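Local coordinates for uncharacterized protein (Thermus thermophilus HB8, PDB 4WVA), which hydrolyses mannosylglycerate to mannose and glycerate, and can probably split the related solute glucosylglycerate into glucose and glycerate as well, at residues Gly26-Gln31 with Gly347-Gly352; Arg176-Asn181 with Tyr207-Tyr212; Glu196-Pro199 with Asp203-Arg206. One frame throughout, in Å; residues are numbered along the deposited sequence.

Interaction 1: residues Gly26-Gln31 with Gly347-Gly352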
loop_
_atom_site.group_PDB
_atom_site.type_symbol
_atom_site.label_atom_id
_atom_site.label_comp_id
_atom_site.label_asym_id
_atom_site.label_seq_id
_atom_site.Cartn_x
_atom_site.Cartn_y
_atom_site.Cartn_z
ATOM N N GLY A 26 43.491 -0.897 10.569
ATOM C CA GLY A 26 43.869 -1.954 11.506
ATOM C C GLY A 26 42.723 -2.880 11.855
ATOM O O GLY A 26 42.790 -4.095 11.604
ATOM N N LEU A 27 41.670 -2.306 12.440
ATOM C CA LEU A 27 40.508 -3.056 12.929
ATOM C C LEU A 27 39.754 -3.785 11.809
ATOM O O LEU A 27 39.353 -4.963 11.947
ATOM C CB LEU A 27 39.562 -2.080 13.670
ATOM C CG LEU A 27 38.217 -2.618 14.175
ATOM C CD1 LEU A 27 38.363 -3.792 15.139
ATOM C CD2 LEU A 27 37.424 -1.504 14.851
ATOM N N TYR A 28 39.549 -3.071 10.706
ATOM C CA TYR A 28 38.807 -3.579 9.568
ATOM C C TYR A 28 39.589 -3.345 8.280
ATOM O O TYR A 28 39.242 -2.487 7.470
ATOM C CB TYR A 28 37.461 -2.868 9.494
ATOM C CG TYR A 28 36.551 -3.026 10.686
ATOM C CD1 TYR A 28 36.158 -4.274 11.145
ATOM C CD2 TYR A 28 36.034 -1.904 11.329
ATOM C CE1 TYR A 28 35.296 -4.414 12.211
ATOM C CE2 TYR A 28 35.172 -2.026 12.396
ATOM C CZ TYR A 28 34.822 -3.281 12.858
ATOM O OH TYR A 28 33.922 -3.404 13.880
ATOM N N PRO A 29 40.656 -4.134 8.065
ATOM C CA PRO A 29 41.662 -3.819 7.039
ATOM C C PRO A 29 41.352 -4.409 5.657
ATOM O O PRO A 29 42.257 -4.810 4.904
ATOM C CB PRO A 29 42.930 -4.422 7.656
ATOM C CG PRO A 29 42.412 -5.659 8.313
ATOM C CD PRO A 29 41.069 -5.274 8.903
ATOM N N TYR A 30 40.064 -4.444 5.300
ATOM C CA TYR A 30 39.618 -5.045 4.064
ATOM C C TYR A 30 38.421 -4.232 3.597
ATOM O O TYR A 30 38.122 -3.163 4.178
ATOM C CB TYR A 30 39.187 -6.516 4.263
ATOM C CG TYR A 30 40.243 -7.444 4.814
ATOM C CD1 TYR A 30 41.346 -7.784 4.040
ATOM C CD2 TYR A 30 40.120 -8.008 6.083
ATOM C CE1 TYR A 30 42.314 -8.651 4.527
ATOM C CE2 TYR A 30 41.096 -8.880 6.572
ATOM C CZ TYR A 30 42.188 -9.182 5.776
ATOM O OH TYR A 30 43.181 -10.056 6.228
ATOM N N GLN A 31 37.763 -4.695 2.542
ATOM C CA GLN A 31 36.525 -4.061 2.064
ATOM C C GLN A 31 35.278 -4.778 2.594
ATOM O O GLN A 31 35.126 -5.989 2.423
ATOM C CB GLN A 31 36.491 -4.019 0.538
ATOM C CG GLN A 31 35.221 -3.398 -0.044
ATOM C CD GLN A 31 35.270 -3.048 -1.521
ATOM O OE1 GLN A 31 34.643 -2.060 -1.963
ATOM N NE2 GLN A 31 35.953 -3.855 -2.308
ATOM N N GLY A 347 27.860 0.997 26.085
ATOM C CA GLY A 347 29.126 0.981 25.379
ATOM C C GLY A 347 29.374 -0.195 24.449
ATOM O O GLY A 347 30.353 -0.161 23.684
ATOM N N ARG A 348 28.527 -1.230 24.484
ATOM C CA ARG A 348 28.885 -2.496 23.837
ATOM C C ARG A 348 28.243 -2.698 22.465
ATOM O O ARG A 348 27.270 -3.451 22.332
ATOM C CB ARG A 348 28.621 -3.716 24.734
ATOM C CG ARG A 348 29.400 -4.934 24.261
ATOM C CD ARG A 348 29.081 -6.199 25.022
ATOM N NE ARG A 348 29.530 -6.132 26.410
ATOM C CZ ARG A 348 30.759 -6.436 26.831
ATOM N NH1 ARG A 348 31.722 -6.821 25.996
ATOM N NH2 ARG A 348 31.031 -6.344 28.124
ATOM N N TYR A 349 28.794 -1.999 21.472
ATOM C CA TYR A 349 28.635 -2.339 20.060
ATOM C C TYR A 349 27.177 -2.126 19.628
ATOM O O TYR A 349 26.745 -0.981 19.552
ATOM C CB TYR A 349 29.171 -3.765 19.808
ATOM C CG TYR A 349 29.672 -4.104 18.419
ATOM C CD1 TYR A 349 30.259 -3.156 17.588
ATOM C CD2 TYR A 349 29.648 -5.413 17.967
ATOM C CE1 TYR A 349 30.759 -3.499 16.336
ATOM C CE2 TYR A 349 30.141 -5.758 16.730
ATOM C CZ TYR A 349 30.686 -4.800 15.905
ATOM O OH TYR A 349 31.186 -5.157 14.659
ATOM N N TRP A 350 26.435 -3.200 19.342
ATOM C CA TRP A 350 25.020 -3.075 18.927
ATOM C C TRP A 350 23.987 -3.282 20.030
ATOM O O TRP A 350 22.811 -3.486 19.751
ATOM C CB TRP A 350 24.771 -4.023 17.742
ATOM C CG TRP A 350 25.466 -3.598 16.502
ATOM C CD1 TRP A 350 26.653 -4.031 16.048
ATOM C CD2 TRP A 350 24.996 -2.636 15.553
ATOM N NE1 TRP A 350 26.978 -3.413 14.870
ATOM C CE2 TRP A 350 25.969 -2.548 14.540
ATOM C CE3 TRP A 350 23.844 -1.855 15.456
ATOM C CZ2 TRP A 350 25.832 -1.703 13.447
ATOM C CZ3 TRP A 350 23.719 -0.994 14.376
ATOM C CH2 TRP A 350 24.693 -0.936 13.383
ATOM N N ARG A 351 24.403 -3.176 21.294
ATOM C CA ARG A 351 23.520 -3.403 22.414
ATOM C C ARG A 351 23.143 -2.110 23.144
ATOM O O ARG A 351 22.767 -2.143 24.307
ATOM C CB ARG A 351 24.182 -4.413 23.372
ATOM C CG ARG A 351 24.589 -5.685 22.648
ATOM C CD ARG A 351 25.183 -6.717 23.580
ATOM N NE ARG A 351 24.213 -7.330 24.475
ATOM C CZ ARG A 351 23.487 -8.418 24.209
ATOM N NH1 ARG A 351 23.546 -9.026 23.024
ATOM N NH2 ARG A 351 22.685 -8.906 25.159
ATOM N N GLY A 352 23.212 -0.969 22.454
ATOM C CA GLY A 352 22.896 0.320 23.089
ATOM C C GLY A 352 23.498 1.551 22.421
ATOM O O GLY A 352 22.826 2.583 22.298
#
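Y28 and Y349 meet through their phenol oxygens, the side chains reaching in from opposite directions, with Y28 OH 3.3 Å from Y349 OH. The contact is small, 54 Å² of buried surface in all, and comes from these two residues.

The strong polar partners of both hydroxyls lie elsewhere. Y28 OH is hydrogen-bonded to E393, while Y349 OH is hydrogen-bonded to D165; a bound Tris nitrogen is hydrogen-bonded to both oxygens.

Within each segment a neighbour lies over one ring face. L27 CG sits 3.5 Å above the plane of the Y28 ring, over its centre, and W350 CD1 lies 3.7 Å over the face of Y349. On the backbone, R348 to R351 form a type II' turn closed by R351 N to R348 O at 3.1 Å. Y349 takes its second position, with positive phi, and with CG anti to its N (chi1 -154°) the ring extends out of the turn so that its hydroxyl reaches Y28.

Y28, Y349 and W350 probably belong to the substrate-binding residues, and E393 and D165 are the probable general base and acid: this is the catalytic pocket of a GH63 (alpha/alpha)6-barrel.

Interaction 2: residues Arg176-Asn181 with Tyr207-Tyr212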
loop_
_atom_site.group_PDB
_atom_site.type_symbol
_atom_site.label_atom_id
_atom_site.label_comp_id
_atom_site.label_asym_id
_atom_site.label_seq_id
_atom_site.Cartn_x
_atom_site.Cartn_y
_atom_site.Cartn_z
ATOM N N ARG A 176 21.337 -21.596 20.555
ATOM C CA ARG A 176 21.213 -22.933 19.979
ATOM C C ARG A 176 22.410 -23.390 19.158
ATOM O O ARG A 176 22.440 -24.536 18.702
ATOM C CB ARG A 176 19.945 -23.026 19.125
ATOM C CG ARG A 176 18.736 -22.584 19.906
ATOM C CD ARG A 176 17.418 -23.004 19.300
ATOM N NE ARG A 176 16.386 -22.302 20.039
ATOM C CZ ARG A 176 15.859 -21.128 19.690
ATOM N NH1 ARG A 176 16.211 -20.525 18.555
ATOM N NH2 ARG A 176 14.953 -20.575 20.482
ATOM N N VAL A 177 23.407 -22.523 18.970
ATOM C CA VAL A 177 24.550 -22.863 18.150
ATOM C C VAL A 177 25.521 -23.655 19.023
ATOM O O VAL A 177 25.908 -23.164 20.080
ATOM C CB VAL A 177 25.233 -21.596 17.616
ATOM C CG1 VAL A 177 26.534 -21.932 16.891
ATOM C CG2 VAL A 177 24.262 -20.852 16.709
ATOM N N PRO A 178 25.885 -24.882 18.599
ATOM C CA PRO A 178 26.777 -25.687 19.457
ATOM C C PRO A 178 28.182 -25.098 19.528
ATOM O O PRO A 178 28.658 -24.548 18.539
ATOM C CB PRO A 178 26.802 -27.055 18.768
ATOM C CG PRO A 178 26.306 -26.841 17.378
ATOM C CD PRO A 178 25.437 -25.615 17.398
ATOM N N VAL A 179 28.829 -25.222 20.687
ATOM C CA VAL A 179 30.217 -24.796 20.846
ATOM C C VAL A 179 31.145 -25.917 21.344
ATOM O O VAL A 179 32.346 -25.696 21.466
ATOM C CB VAL A 179 30.339 -23.563 21.770
ATOM C CG1 VAL A 179 29.611 -22.361 21.160
ATOM C CG2 VAL A 179 29.811 -23.847 23.171
ATOM N N GLU A 180 30.601 -27.106 21.611
ATOM C CA GLU A 180 31.414 -28.263 22.045
ATOM C C GLU A 180 32.520 -28.570 21.054
ATOM O O GLU A 180 32.282 -28.607 19.849
ATOM C CB GLU A 180 30.555 -29.530 22.196
ATOM C CG GLU A 180 29.459 -29.448 23.241
ATOM C CD GLU A 180 29.946 -28.879 24.560
ATOM O OE1 GLU A 180 30.828 -29.507 25.190
ATOM O OE2 GLU A 180 29.446 -27.802 24.958
ATOM N N ASN A 181 33.728 -28.797 21.567
ATOM C CA ASN A 181 34.889 -29.153 20.738
ATOM C C ASN A 181 35.309 -28.064 19.748
ATOM O O ASN A 181 35.993 -28.348 18.756
ATOM C CB ASN A 181 34.647 -30.469 19.975
ATOM C CG ASN A 181 34.008 -31.542 20.839
ATOM O OD1 ASN A 181 33.084 -32.232 20.404
ATOM N ND2 ASN A 181 34.490 -31.683 22.070
ATOM N N TYR A 207 29.762 -17.309 16.618
ATOM C CA TYR A 207 30.097 -16.808 15.285
ATOM C C TYR A 207 30.992 -17.808 14.518
ATOM O O TYR A 207 30.775 -18.088 13.337
ATOM C CB TYR A 207 30.796 -15.418 15.313
ATOM C CG TYR A 207 30.092 -14.265 16.027
ATOM C CD1 TYR A 207 28.721 -14.290 16.315
ATOM C CD2 TYR A 207 30.809 -13.108 16.387
ATOM C CE1 TYR A 207 28.102 -13.232 16.971
ATOM C CE2 TYR A 207 30.198 -12.053 17.051
ATOM C CZ TYR A 207 28.843 -12.110 17.337
ATOM O OH TYR A 207 28.247 -11.057 17.999
ATOM N N LEU A 208 32.029 -18.315 15.195
ATOM C CA LEU A 208 32.989 -19.214 14.560
ATOM C C LEU A 208 32.413 -20.606 14.325
ATOM O O LEU A 208 32.633 -21.201 13.273
ATOM C CB LEU A 208 34.316 -19.262 15.348
ATOM C CG LEU A 208 35.366 -18.241 14.889
ATOM C CD1 LEU A 208 35.897 -18.602 13.511
ATOM C CD2 LEU A 208 34.836 -16.819 14.881
ATOM N N SER A 209 31.645 -21.102 15.284
ATOM C CA SER A 209 30.934 -22.383 15.098
ATOM C C SER A 209 30.103 -22.385 13.810
ATOM O O SER A 209 30.136 -23.338 13.011
ATOM C CB SER A 209 30.053 -22.691 16.301
ATOM O OG SER A 209 29.291 -23.868 16.068
ATOM N N LEU A 210 29.365 -21.301 13.583
ATOM C CA LEU A 210 28.584 -21.181 12.356
ATOM C C LEU A 210 29.457 -21.162 11.112
ATOM O O LEU A 210 29.168 -21.853 10.131
ATOM C CB LEU A 210 27.686 -19.932 12.403
ATOM C CG LEU A 210 26.478 -19.961 13.359
ATOM C CD1 LEU A 210 25.849 -18.574 13.504
ATOM C CD2 LEU A 210 25.433 -20.963 12.911
ATOM N N LEU A 211 30.538 -20.383 11.150
ATOM C CA LEU A 211 31.490 -20.323 10.057
ATOM C C LEU A 211 31.997 -21.721 9.718
ATOM O O LEU A 211 32.012 -22.115 8.550
ATOM C CB LEU A 211 32.668 -19.395 10.407
ATOM C CG LEU A 211 33.644 -18.995 9.280
ATOM C CD1 LEU A 211 34.479 -17.797 9.702
ATOM C CD2 LEU A 211 34.571 -20.131 8.849
ATOM N N TYR A 212 32.412 -22.463 10.747
ATOM C CA TYR A 212 32.973 -23.803 10.538
ATOM C C TYR A 212 31.939 -24.743 9.938
ATOM O O TYR A 212 32.266 -25.542 9.061
ATOM C CB TYR A 212 33.545 -24.390 11.836
ATOM C CG TYR A 212 34.739 -23.640 12.406
ATOM C CD1 TYR A 212 35.720 -23.112 11.575
ATOM C CD2 TYR A 212 34.889 -23.470 13.780
ATOM C CE1 TYR A 212 36.808 -22.431 12.090
ATOM C CE2 TYR A 212 35.975 -22.786 14.299
ATOM C CZ TYR A 212 36.927 -22.274 13.444
ATOM O OH TYR A 212 38.013 -21.593 13.941
#
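V177 lies over one face of helix 201-216, its two methyls resting on S209 and L210: V177 CG1 lies 3.5 Å from S209 OG and also meets L210 CG, while V177 CG2 packs on L210 CD2 at 4.0 Å. The valine and leucine side chains cross at about a right angle, so the contact is a local touch of branches, not a long overlap.

Next to this apolar patch is one short polar link. S209 OG donates a hydrogen bond to P178 O at 2.6 Å, approaching almost head-on to the carbonyl (C=O...OG angle 164°). With OG anti to the serine nitrogen (chi1 175°), the hydroxyl points out from the helix to the loop. The same approach brings S209 CB to 3.2 Å from P178 O, so the serine side chain lies close against the P178 carbonyl. Swapping S209 for an alanine would probably leave P178 O without this donor and let the loop here shift more easily against the helix.

The segment 176-181 follows helix 171-175. V177 and V179 also touch R206, one turn back on the helix, and V179 touches D205 as well. On the helix side, L210 packs on H158, whose NE2 is hydrogen-bonded to Y207 O. The loop therefore passes across helix 201-216, and the R176 salt bridge to D288 joins the beginning of the loop to strand 283-288.

Interaction 3: residues Glu196-Pro199 with Asp203-Arg206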
loop_
_atom_site.group_PDB
_atom_site.type_symbol
_atom_site.label_atom_id
_atom_site.label_comp_id
_atom_site.label_asym_id
_atom_site.label_seq_id
_atom_site.Cartn_x
_atom_site.Cartn_y
_atom_site.Cartn_z
ATOM N N GLU A 196 35.346 -4.448 26.316
ATOM C CA GLU A 196 34.065 -4.020 26.884
ATOM C C GLU A 196 33.148 -3.399 25.815
ATOM O O GLU A 196 31.940 -3.286 26.023
ATOM C CB GLU A 196 34.262 -3.027 28.031
ATOM C CG GLU A 196 34.878 -3.634 29.290
ATOM C CD GLU A 196 34.989 -2.638 30.439
ATOM O OE1 GLU A 196 34.066 -1.813 30.623
ATOM O OE2 GLU A 196 36.004 -2.683 31.176
ATOM N N GLU A 197 33.734 -3.011 24.675
ATOM C CA GLU A 197 32.981 -2.372 23.590
ATOM C C GLU A 197 32.712 -3.335 22.442
ATOM O O GLU A 197 32.132 -2.949 21.422
ATOM C CB GLU A 197 33.763 -1.152 23.085
ATOM C CG GLU A 197 33.860 -0.049 24.125
ATOM C CD GLU A 197 34.852 1.044 23.767
ATOM O OE1 GLU A 197 35.269 1.155 22.610
ATOM O OE2 GLU A 197 35.194 1.831 24.679
ATOM N N ARG A 198 33.103 -4.590 22.609
ATOM C CA ARG A 198 33.031 -5.613 21.564
ATOM C C ARG A 198 32.162 -6.810 21.965
ATOM O O ARG A 198 31.822 -6.972 23.145
ATOM C CB ARG A 198 34.448 -6.114 21.271
ATOM C CG ARG A 198 35.366 -5.058 20.670
ATOM C CD ARG A 198 34.964 -4.671 19.241
ATOM N NE ARG A 198 35.012 -5.813 18.321
ATOM C CZ ARG A 198 34.637 -5.769 17.041
ATOM N NH1 ARG A 198 34.191 -4.626 16.530
ATOM N NH2 ARG A 198 34.708 -6.862 16.278
ATOM N N PRO A 199 31.808 -7.666 20.981
ATOM C CA PRO A 199 31.121 -8.905 21.352
ATOM C C PRO A 199 31.967 -9.709 22.327
ATOM O O PRO A 199 33.194 -9.631 22.286
ATOM C CB PRO A 199 30.999 -9.664 20.024
ATOM C CG PRO A 199 31.084 -8.610 18.971
ATOM C CD PRO A 199 32.054 -7.600 19.526
ATOM N N ASP A 203 29.831 -14.911 22.325
ATOM C CA ASP A 203 29.378 -14.498 20.987
ATOM C C ASP A 203 30.315 -15.001 19.899
ATOM O O ASP A 203 29.898 -15.702 18.969
ATOM C CB ASP A 203 29.289 -12.974 20.887
ATOM C CG ASP A 203 28.343 -12.382 21.879
ATOM O OD1 ASP A 203 27.159 -12.725 21.851
ATOM O OD2 ASP A 203 28.784 -11.572 22.695
ATOM N N TYR A 204 31.601 -14.664 20.004
ATOM C CA TYR A 204 32.551 -15.124 19.005
ATOM C C TYR A 204 32.620 -16.640 18.870
ATOM O O TYR A 204 32.770 -17.146 17.773
ATOM C CB TYR A 204 33.953 -14.554 19.227
ATOM C CG TYR A 204 34.228 -13.327 18.386
ATOM C CD1 TYR A 204 34.964 -13.398 17.209
ATOM C CD2 TYR A 204 33.768 -12.094 18.794
ATOM C CE1 TYR A 204 35.209 -12.252 16.455
ATOM C CE2 TYR A 204 33.997 -10.953 18.050
ATOM C CZ TYR A 204 34.724 -11.027 16.898
ATOM O OH TYR A 204 34.951 -9.867 16.179
ATOM N N ASP A 205 32.501 -17.367 19.981
ATOM C CA ASP A 205 32.502 -18.827 19.907
ATOM C C ASP A 205 31.434 -19.323 18.935
ATOM O O ASP A 205 31.678 -20.194 18.098
ATOM C CB ASP A 205 32.242 -19.431 21.288
ATOM C CG ASP A 205 33.463 -19.380 22.201
ATOM O OD1 ASP A 205 34.578 -19.056 21.733
ATOM O OD2 ASP A 205 33.291 -19.665 23.407
ATOM N N ARG A 206 30.255 -18.719 19.038
ATOM C CA ARG A 206 29.113 -19.088 18.207
ATOM C C ARG A 206 29.222 -18.521 16.783
ATOM O O ARG A 206 28.875 -19.204 15.833
ATOM C CB ARG A 206 27.819 -18.708 18.936
ATOM C CG ARG A 206 27.626 -19.564 20.190
ATOM C CD ARG A 206 26.647 -19.021 21.201
ATOM N NE ARG A 206 26.477 -20.007 22.268
ATOM C CZ ARG A 206 27.335 -20.189 23.273
ATOM N NH1 ARG A 206 28.412 -19.418 23.398
ATOM N NH2 ARG A 206 27.110 -21.155 24.174
#
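R198 and Y204 are joined by a hydrogen bond: R198 NH2 donates to Y204 OH at 3.0 Å, with a rather bent N-H...O angle of 137°. The hydroxyl lies at the edge of the guanidinium, near its plane, while that plane and the phenol ring are turned 46° apart. This is an edge-on meeting through one N-H, not a stack of the arginine over the ring.

Beside it, P199 fills the angle between Y204 and D203. Its CB meets the ring edge, with P199 CB 3.8 Å from Y204 CE2, and the same P199 CB is 3.8 Å from D203 CB. D203 OD2 comes to 3.7 Å from the carbonyl carbon P199 C, but its hydrogen bond is to R200 N, so the carboxylate ties the start of helix 201-216 to the chain leading into it.

Further out, other partners set the arginine. Bends at chi2 (-69°) and chi3 curl the R198 chain round to reach Y204, while NE makes a salt bridge to D189 and NH1 is hydrogen-bonded to Y28 OH. The three guanidinium nitrogens thus have separate partners, which fixes the group's rotation. P199 also packs on Y349, and its carbonyl is hydrogen-bonded to R187 NH2.

R198 is probably one of the substrate-binding residues, and its side chain comes within about 5 Å of the bound Tris. The D189 carboxylate is likely to balance much of its charge, while the remaining positive character would probably polarise the Y204 and Y28 hydroxyls, consistent with a site that takes an anionic glycerate.

In the fold
Along the chain the order is 26-31, 176-181, 196-199, 203-206, 207-212 and 347-352, so interaction 1 spans the other two and interaction 3 falls between the halves of interaction 2. Interactions 2 and 3 share helix 201-216; their centres are about 13 Å apart and they touch, for instance where Y207 OH lies against P199 CB. Interactions 1 and 3, with centres about 11 Å apart, meet through R198, which contacts both R348 and Y28. Interactions 1 and 2 do not touch, their centres being about 21 Å apart. Contacts thus run from the peripheral loop, by way of helix 201-216 and the 196-199 segment before it, to the catalytic pocket of the barrel.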